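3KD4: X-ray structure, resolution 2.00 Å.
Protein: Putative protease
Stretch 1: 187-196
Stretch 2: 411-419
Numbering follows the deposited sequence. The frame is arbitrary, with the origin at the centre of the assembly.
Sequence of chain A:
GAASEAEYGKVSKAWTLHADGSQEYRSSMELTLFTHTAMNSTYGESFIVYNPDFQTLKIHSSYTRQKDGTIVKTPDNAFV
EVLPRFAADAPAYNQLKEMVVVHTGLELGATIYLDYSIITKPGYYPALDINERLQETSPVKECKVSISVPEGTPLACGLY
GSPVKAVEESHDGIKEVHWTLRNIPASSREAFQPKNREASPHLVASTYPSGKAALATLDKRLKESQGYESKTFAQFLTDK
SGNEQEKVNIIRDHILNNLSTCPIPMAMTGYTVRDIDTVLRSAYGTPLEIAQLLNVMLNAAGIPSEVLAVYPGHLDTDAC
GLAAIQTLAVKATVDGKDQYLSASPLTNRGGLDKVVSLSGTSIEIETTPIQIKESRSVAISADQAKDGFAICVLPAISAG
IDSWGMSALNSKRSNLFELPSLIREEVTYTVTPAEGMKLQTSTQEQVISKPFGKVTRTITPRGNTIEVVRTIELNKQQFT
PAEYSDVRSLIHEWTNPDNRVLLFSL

Stretch 1 187-196: SSREAFQPKN
Stretch 2 (411-419) SKRSNLFEL

Two distant segments of one chain meet here through a pair of glutamates, E190 and E418, one from each stretch, which with F192 cover the most surface in a contact that buries 569 Å² in all. Stretch 1 (187-196) has no regular secondary structure, and its backbone is mostly extended; the exceptions are R189 (phi/psi -84/-4), K195 (-52/-42) and, most markedly, F192 (59/30). Stretch 2 is loop apart from a short strand at 417-418, with F417 at -110/129 and E418 at -129/133. The two run in the same direction where they lie closest: the CA of Q193 is 5.1 Å from the CA of F417, and the CA of P194 is 5.2 Å from the CA of E418.

E190 points its CA-to-CB bond toward stretch 2, with chi1 at -83° (m) and chi2 t. A carboxylate suits this place because two successive backbone amides offer it their hydrogens: S414 N donates to E190 OE2 at 2.9 Å, nearly straight at 168°, and N415 N donates to E190 OE1 at 2.9 Å. The carboxylate also lies over one face of the R413 guanidinium, with E190 OE1 3.6 Å from R413 NE. This salt bridge is a matter of charge alone, since OE1 lies well out of the guanidinium plane and none of that group's N-H bonds points at it. On its own side, E190 N donates to S188 OG (3.1 Å), the serine being at chi1 t.

The guanidinium spends its hydrogens on carbonyls. R413 (chi1 t, chi2 106°, chi3 t) grips A191 O with both terminal nitrogens, NH1 at 2.7 Å and NH2 at 3.0 Å. Within its own stretch, R413 NE donates to N415 O at 2.9 Å and NH2 to L416 O at 2.8 Å, bracing the loop. Q193 (chi1 m, chi2 t) does similar work in stretch 1: its NE2 donates to S188 O and to E190 O, both at 2.9 Å.

At F192 the backbone takes over. E418 N donates to F192 O at 2.8 Å, while Q193 CA approaches L416 O at 3.5 Å in a CA-H...O contact. The F192 side chain (chi1 -44°, m) starts toward stretch 2, placing its CB 3.5 Å from CE1 of F417 (chi1 t), but its end leads away. Next along, the compact ring of P194 packs its CG against L416 CB at 3.6 Å.

E418, its CA-to-CB bond toward stretch 1, with chi1 and chi2 both t and chi3 -93°, reaches forward past P194, where its OE2 accepts from K195 N at 2.9 Å and 170°. Glutamate suits the site because its side chain is long enough to carry a carboxylate past the proline, P194 CB lying 3.4 Å from E418 OE1, so that OE2 meets the backbone N-H while OE1 is left for water. Water 1 extends this link, donating to E418 OE1 (2.7 Å) and accepting from N196 N (3.1 Å).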

ATOM      1  N   SER A 187      13.593  10.416   3.045  1.00 21.22           N
ATOM      2  CA  SER A 187      13.400   8.989   3.115  1.00 22.72           C
ATOM      3  C   SER A 187      14.476   8.287   2.271  1.00 23.37           C
ATOM      4  O   SER A 187      15.062   8.877   1.377  1.00 22.80           O
ATOM      5  CB  SER A 187      11.991   8.626   2.701  1.00 22.81           C
ATOM      6  OG  SER A 187      11.672   9.268   1.496  1.00 26.54           O
ATOM      7  N   SER A 188      14.760   7.037   2.600  1.00 24.96           N
ATOM      8  CA  SER A 188      15.766   6.254   1.878  1.00 25.63           C
ATOM      9  C   SER A 188      15.184   5.803   0.575  1.00 25.97           C
ATOM     10  O   SER A 188      13.994   5.496   0.477  1.00 26.31           O
ATOM     11  CB  SER A 188      16.225   5.046   2.698  1.00 25.63           C
ATOM     12  OG  SER A 188      17.175   4.260   1.974  1.00 27.52           O
ATOM     13  N   ARG A 189      16.034   5.750  -0.443  1.00 26.96           N
ATOM     14  CA  ARG A 189      15.622   5.253  -1.753  1.00 27.20           C
ATOM     15  C   ARG A 189      15.708   3.701  -1.782  1.00 26.71           C
ATOM     16  O   ARG A 189      15.356   3.114  -2.767  1.00 26.74           O
ATOM     17  CB  ARG A 189      16.507   5.856  -2.865  1.00 28.31           C
ATOM     18  CG  ARG A 189      16.566   7.411  -2.918  1.00 29.57           C
ATOM     19  CD  ARG A 189      17.833   7.886  -3.657  1.00 32.41           C
ATOM     20  N   GLU A 190      16.189   3.049  -0.723  1.00 26.34           N
ATOM     21  CA  GLU A 190      16.253   1.580  -0.709  1.00 25.93           C
ATOM     22  C   GLU A 190      14.947   0.914  -1.068  1.00 25.05           C
ATOM     23  O   GLU A 190      13.887   1.296  -0.580  1.00 26.05           O
ATOM     24  CB  GLU A 190      16.695   1.052   0.647  1.00 26.13           C
ATOM     25  CG  GLU A 190      18.167   1.060   0.793  1.00 26.67           C
ATOM     26  CD  GLU A 190      18.648   0.620   2.128  1.00 29.54           C
ATOM     27  OE1 GLU A 190      17.850   0.482   3.073  1.00 31.60           O
ATOM     28  OE2 GLU A 190      19.871   0.431   2.243  1.00 32.70           O
ATOM     29  N   ALA A 191      15.024  -0.125  -1.885  1.00 23.78           N
ATOM     30  CA  ALA A 191      13.842  -0.921  -2.197  1.00 22.96           C
ATOM     31  C   ALA A 191      13.521  -1.824  -1.014  1.00 21.44           C
ATOM     32  O   ALA A 191      14.357  -2.035  -0.149  1.00 21.65           O
ATOM     33  CB  ALA A 191      14.073  -1.756  -3.495  1.00 22.86           C
ATOM     34  N   PHE A 192      12.306  -2.353  -0.978  1.00 21.04           N
ATOM     35  CA  PHE A 192      11.913  -3.384  -0.000  1.00 21.15           C
ATOM     36  C   PHE A 192      12.037  -2.981   1.471  1.00 21.28           C
ATOM     37  O   PHE A 192      12.231  -3.820   2.351  1.00 20.51           O
ATOM     38  CB  PHE A 192      12.690  -4.680  -0.274  1.00 20.94           C
ATOM     39  CG  PHE A 192      12.759  -5.021  -1.717  1.00 21.79           C
ATOM     40  CD1 PHE A 192      11.596  -5.290  -2.429  1.00 25.18           C
ATOM     41  CD2 PHE A 192      13.962  -5.068  -2.374  1.00 20.79           C
ATOM     42  CE1 PHE A 192      11.655  -5.602  -3.783  1.00 25.04           C
ATOM     43  CE2 PHE A 192      14.016  -5.377  -3.703  1.00 22.20           C
ATOM     44  CZ  PHE A 192      12.864  -5.651  -4.406  1.00 23.06           C
ATOM     45  N   GLN A 193      11.873  -1.690   1.737  1.00 21.50           N
ATOM     46  CA  GLN A 193      11.694  -1.230   3.095  1.00 21.98           C
ATOM     47  C   GLN A 193      10.296  -1.659   3.572  1.00 21.27           C
ATOM     48  O   GLN A 193       9.416  -1.936   2.753  1.00 19.94           O
ATOM     49  CB  GLN A 193      11.810   0.293   3.153  1.00 22.77           C
ATOM     50  CG  GLN A 193      13.209   0.783   2.807  1.00 22.87           C
ATOM     51  CD  GLN A 193      13.289   2.311   2.853  1.00 25.12           C
ATOM     52  OE1 GLN A 193      13.250   2.893   3.923  1.00 24.27           O
ATOM     53  NE2 GLN A 193      13.396   2.943   1.694  1.00 23.57           N
ATOM     54  N   PRO A 194      10.091  -1.689   4.882  1.00 21.23           N
ATOM     55  CA  PRO A 194       8.787  -2.076   5.380  1.00 22.79           C
ATOM     56  C   PRO A 194       7.680  -1.172   4.848  1.00 24.23           C
ATOM     57  O   PRO A 194       7.874   0.035   4.675  1.00 24.40           O
ATOM     58  CB  PRO A 194       8.918  -1.926   6.900  1.00 22.54           C
ATOM     59  CG  PRO A 194      10.330  -1.883   7.166  1.00 21.71           C
ATOM     60  CD  PRO A 194      11.013  -1.353   5.973  1.00 21.14           C
ATOM     61  N   LYS A 195       6.546  -1.781   4.552  1.00 25.00           N
ATOM     62  CA  LYS A 195       5.396  -1.053   4.093  1.00 26.52           C
ATOM     63  C   LYS A 195       5.069   0.094   5.053  1.00 27.77           C
ATOM     64  O   LYS A 195       4.777   1.213   4.617  1.00 27.50           O
ATOM     65  CB  LYS A 195       4.206  -1.992   3.977  1.00 26.80           C
ATOM     66  CG  LYS A 195       2.929  -1.303   3.512  1.00 28.88           C
ATOM     67  CD  LYS A 195       1.803  -2.327   3.321  1.00 31.30           C
ATOM     68  CE  LYS A 195       0.519  -1.656   2.828  1.00 33.70           C
ATOM     69  NZ  LYS A 195      -0.444  -2.711   2.394  1.00 35.57           N
ATOM     70  N   ASN A 196       5.146  -0.171   6.343  1.00 29.01           N
ATOM     71  CA  ASN A 196       4.994   0.887   7.338  1.00 31.41           C
ATOM     72  C   ASN A 196       6.312   1.133   8.074  1.00 32.85           C
ATOM     73  O   ASN A 196       6.787   0.298   8.848  1.00 31.81           O
ATOM     74  CB  ASN A 196       3.849   0.516   8.276  1.00 31.52           C
ATOM     75  CG  ASN A 196       2.548   0.355   7.512  1.00 32.45           C
ATOM     76  OD1 ASN A 196       2.135   1.283   6.789  1.00 34.79           O
ATOM     77  ND2 ASN A 196       1.944  -0.821   7.591  1.00 27.04           N
ATOM     78  N   SER A 411      24.509  -5.502  -1.702  1.00 32.75           N
ATOM     79  CA  SER A 411      25.157  -6.215  -0.609  1.00 32.99           C
ATOM     80  C   SER A 411      25.084  -5.415   0.683  1.00 32.23           C
ATOM     81  O   SER A 411      25.195  -5.962   1.770  1.00 32.91           O
ATOM     82  CB  SER A 411      26.619  -6.513  -0.963  1.00 33.47           C
ATOM     83  OG  SER A 411      27.334  -5.306  -1.096  1.00 34.71           O
ATOM     84  N   LYS A 412      24.913  -4.114   0.562  1.00 31.43           N
ATOM     85  CA  LYS A 412      24.865  -3.243   1.721  1.00 30.74           C
ATOM     86  C   LYS A 412      23.412  -2.826   1.950  1.00 29.88           C
ATOM     87  O   LYS A 412      22.619  -2.707   1.013  1.00 29.31           O
ATOM     88  CB  LYS A 412      25.753  -2.018   1.498  1.00 30.57           C
ATOM     89  N   ARG A 413      23.067  -2.603   3.203  1.00 28.60           N
ATOM     90  CA  ARG A 413      21.715  -2.256   3.544  1.00 28.08           C
ATOM     91  C   ARG A 413      21.715  -1.432   4.808  1.00 26.91           C
ATOM     92  O   ARG A 413      22.407  -1.761   5.771  1.00 26.29           O
ATOM     93  CB  ARG A 413      20.932  -3.546   3.732  1.00 28.79           C
ATOM     94  CG  ARG A 413      19.497  -3.351   4.094  1.00 27.90           C
ATOM     95  CD  ARG A 413      18.581  -3.631   2.976  1.00 27.60           C
ATOM     96  NE  ARG A 413      17.262  -3.053   3.266  1.00 25.06           N
ATOM     97  CZ  ARG A 413      16.383  -2.707   2.340  1.00 25.37           C
ATOM     98  NH1 ARG A 413      16.652  -2.904   1.060  1.00 23.51           N
ATOM     99  NH2 ARG A 413      15.230  -2.156   2.691  1.00 25.17           N
ATOM    100  N   SER A 414      20.976  -0.327   4.788  1.00 26.86           N
ATOM    101  CA  SER A 414      20.882   0.535   5.946  1.00 26.12           C
ATOM    102  C   SER A 414      19.538   0.431   6.646  1.00 25.27           C
ATOM    103  O   SER A 414      19.461   0.664   7.837  1.00 25.69           O
ATOM    104  CB  SER A 414      21.151   1.967   5.534  1.00 27.16           C
ATOM    105  OG  SER A 414      19.977   2.550   5.010  1.00 30.58           O
ATOM    106  N   ASN A 415      18.476   0.084   5.920  1.00 23.71           N
ATOM    107  CA  ASN A 415      17.134   0.018   6.510  1.00 22.55           C
ATOM    108  C   ASN A 415      16.635  -1.403   6.626  1.00 21.42           C
ATOM    109  O   ASN A 415      17.208  -2.315   6.034  1.00 20.97           O
ATOM    110  CB  ASN A 415      16.165   0.839   5.673  1.00 22.65           C
ATOM    111  CG  ASN A 415      16.505   2.305   5.704  1.00 23.09           C
ATOM    112  OD1 ASN A 415      17.143   2.836   4.801  1.00 23.73           O
ATOM    113  ND2 ASN A 415      16.150   2.945   6.788  1.00 20.90           N
ATOM    114  N   LEU A 416      15.576  -1.590   7.400  1.00 20.58           N
ATOM    115  CA  LEU A 416      14.909  -2.873   7.466  1.00 20.29           C
ATOM    116  C   LEU A 416      14.541  -3.331   6.100  1.00 18.86           C
ATOM    117  O   LEU A 416      14.165  -2.525   5.249  1.00 17.59           O
ATOM    118  CB  LEU A 416      13.645  -2.812   8.301  1.00 21.34           C
ATOM    119  CG  LEU A 416      13.835  -2.626   9.810  1.00 24.59           C
ATOM    120  CD1 LEU A 416      12.446  -2.578  10.471  1.00 25.48           C
ATOM    121  CD2 LEU A 416      14.681  -3.748  10.412  1.00 26.29           C
ATOM    122  N   PHE A 417      14.650  -4.646   5.926  1.00 18.40           N
ATOM    123  CA  PHE A 417      14.326  -5.342   4.706  1.00 18.58           C
ATOM    124  C   PHE A 417      13.067  -6.175   4.940  1.00 17.87           C
ATOM    125  O   PHE A 417      13.017  -6.922   5.909  1.00 19.55           O
ATOM    126  CB  PHE A 417      15.512  -6.243   4.375  1.00 18.46           C
ATOM    127  CG  PHE A 417      15.354  -7.006   3.121  1.00 18.08           C
ATOM    128  CD1 PHE A 417      15.237  -6.348   1.922  1.00 21.09           C
ATOM    129  CD2 PHE A 417      15.335  -8.384   3.128  1.00 19.70           C
ATOM    130  CE1 PHE A 417      15.091  -7.060   0.736  1.00 21.49           C
ATOM    131  CE2 PHE A 417      15.202  -9.109   1.917  1.00 20.75           C
ATOM    132  CZ  PHE A 417      15.066  -8.429   0.741  1.00 20.45           C
ATOM    133  N   GLU A 418      12.066  -6.052   4.082  1.00 16.68           N
ATOM    134  CA  GLU A 418      10.780  -6.749   4.288  1.00 17.33           C
ATOM    135  C   GLU A 418      10.347  -7.507   3.078  1.00 17.13           C
ATOM    136  O   GLU A 418      10.364  -6.974   1.978  1.00 17.27           O
ATOM    137  CB  GLU A 418       9.675  -5.717   4.645  1.00 18.15           C
ATOM    138  CG  GLU A 418       8.334  -6.321   5.096  1.00 17.97           C
ATOM    139  CD  GLU A 418       7.357  -5.254   5.524  1.00 17.57           C
ATOM    140  OE1 GLU A 418       7.331  -4.961   6.721  1.00 19.70           O
ATOM    141  OE2 GLU A 418       6.659  -4.677   4.667  1.00 15.96           O
ATOM    142  N   LEU A 419       9.927  -8.752   3.280  1.00 18.19           N
ATOM    143  CA  LEU A 419       9.422  -9.588   2.208  1.00 18.25           C
ATOM    144  C   LEU A 419       7.908  -9.429   2.096  1.00 19.17           C
ATOM    145  O   LEU A 419       7.241  -9.166   3.095  1.00 17.74           O
ATOM    146  CB  LEU A 419       9.727 -11.044   2.514  1.00 19.24           C
ATOM    147  CG  LEU A 419      11.172 -11.432   2.822  1.00 19.53           C
ATOM    148  CD1 LEU A 419      11.189 -12.945   3.003  1.00 15.49           C
ATOM    149  CD2 LEU A 419      12.104 -11.004   1.684  1.00 18.08           C
TER
HETATM  150  O   HOH W   1       5.447  -3.092   7.275  1.00 23.91           O